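Local coordinates for protein toxin PAU_02230 (Photorhabdus asymbiotica subsp. asymbiotica ATCC 43949, PDB 6HV6) that is a multidomain protein toxin of an insect-associated and human-pathogenic bacterium, the modelled part combining helices with an antiparallel sheet, at residues E198-P201 and E202-M206. The protein carries 1 engineered substitution. Numbering follows the deposited sequence.
Engineered in segment 198-201: Ala199 (natural residue Cys).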
# COMPACT_ATOMS: atom_id res chain seq x y z
N GLU A 198 3.47 -4.99 -2.48
CA GLU A 198 4.11 -5.29 -3.76
C GLU A 198 4.95 -4.10 -4.22
O GLU A 198 5.05 -3.82 -5.41
CB GLU A 198 3.09 -5.69 -4.82
CG GLU A 198 2.38 -7.00 -4.52
CD GLU A 198 3.32 -8.19 -4.49
OE1 GLU A 198 4.43 -8.08 -5.04
OE2 GLU A 198 2.94 -9.24 -3.90
N ALA A 199 5.58 -3.41 -3.28
CA ALA A 199 6.25 -2.15 -3.59
C ALA A 199 7.43 -2.35 -4.54
O ALA A 199 7.71 -1.48 -5.37
CB ALA A 199 6.70 -1.47 -2.29
N LEU A 200 8.16 -3.47 -4.43
CA LEU A 200 9.29 -3.70 -5.33
C LEU A 200 8.84 -3.80 -6.79
O LEU A 200 9.34 -3.02 -7.62
CB LEU A 200 10.09 -4.93 -4.87
CG LEU A 200 11.17 -5.44 -5.84
CD1 LEU A 200 12.24 -4.38 -6.11
CD2 LEU A 200 11.83 -6.72 -5.31
N PRO A 201 7.93 -4.71 -7.16
CA PRO A 201 7.53 -4.75 -8.57
C PRO A 201 6.76 -3.51 -9.00
O PRO A 201 6.86 -3.13 -10.17
CB PRO A 201 6.65 -6.01 -8.66
CG PRO A 201 6.14 -6.20 -7.24
CD PRO A 201 7.29 -5.77 -6.37
N GLU A 202 5.99 -2.89 -8.10
CA GLU A 202 5.32 -1.65 -8.46
C GLU A 202 6.34 -0.59 -8.86
O GLU A 202 6.18 0.08 -9.88
CB GLU A 202 4.44 -1.17 -7.29
CG GLU A 202 3.17 -2.02 -7.15
CD GLU A 202 2.53 -1.95 -5.77
OE1 GLU A 202 3.12 -1.38 -4.83
OE2 GLU A 202 1.41 -2.47 -5.64
N SER A 203 7.40 -0.45 -8.07
CA SER A 203 8.43 0.55 -8.36
C SER A 203 9.13 0.26 -9.68
O SER A 203 9.33 1.16 -10.50
CB SER A 203 9.45 0.58 -7.22
OG SER A 203 8.87 1.05 -6.01
N VAL A 204 9.52 -1.00 -9.91
CA VAL A 204 10.20 -1.38 -11.15
C VAL A 204 9.28 -1.15 -12.35
O VAL A 204 9.71 -0.61 -13.38
CB VAL A 204 10.67 -2.84 -11.08
CG1 VAL A 204 11.14 -3.32 -12.45
CG2 VAL A 204 11.77 -2.99 -10.05
N LEU A 205 8.01 -1.55 -12.24
CA LEU A 205 7.08 -1.39 -13.36
C LEU A 205 6.80 0.08 -13.63
O LEU A 205 6.72 0.50 -14.79
CB LEU A 205 5.78 -2.15 -13.06
CG LEU A 205 4.77 -2.31 -14.20
CD1 LEU A 205 5.36 -3.18 -15.30
CD2 LEU A 205 3.43 -2.91 -13.69
N MET A 206 6.63 0.88 -12.58
CA MET A 206 6.39 2.31 -12.76
C MET A 206 7.62 3.03 -13.32
O MET A 206 7.48 4.05 -14.02
CB MET A 206 5.97 2.93 -11.42
CG MET A 206 5.55 4.41 -11.51
SD MET A 206 4.16 4.66 -12.61
CE MET A 206 2.80 4.08 -11.58
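The N-terminal two turns of helix 199-211, entered from Glu198 at the N-cap position, show four successive i to i+4 backbone bonds as evidence of regular helix. Glu198 O takes the N-H of Glu202 at 3.0 Å, Leu200 O that of Val204, and Pro201 O that of Leu205 at 2.8 Å. Pro201 sits within the opening turn, where its ring nitrogen, lacking a hydrogen, costs no helical bond.

Ala199, engineered in place of Cys, offers a carbonyl oxygen gripped twice: Ser203 N and Ser203 OG each lie 2.9 Å from Ala199 O, arriving from opposite faces of the carbonyl plane. With OG beside its own backbone N (chi1 -66°), the hydroxyl reaches back one turn to this acceptor.

With CG of Glu202 beside its backbone N (chi1 -74°) and the chain extended beyond it, the side chain runs back along the helix, bringing OE1 to 3.5 Å from Ala199 CA. The helix start may favour the carboxylate's charge, but OE1 also lies 3.2 Å from Glu198 O, another acceptor that may oppose it; the net effect is open. OE2 has a weak hydrogen bond with Tyr191 OH. Glu198 OE1 is hydrogen-bonded to His244 ND1, so this carboxylate leads away from the helix start. Leu200 CD1 touches Val204 CG2 at 4.2 Å.

Leu200 N is hydrogen-bonded to O1S of an EPE molecule, probably from the crystallisation liquor. Ala199 and Ser203 face strand 289-296 and Pro310, Pro201 packs on helix 235-244, and Leu205 and Met206 rest against helix 215-224, placing this buried helix start between the six-stranded sheet and those two helices.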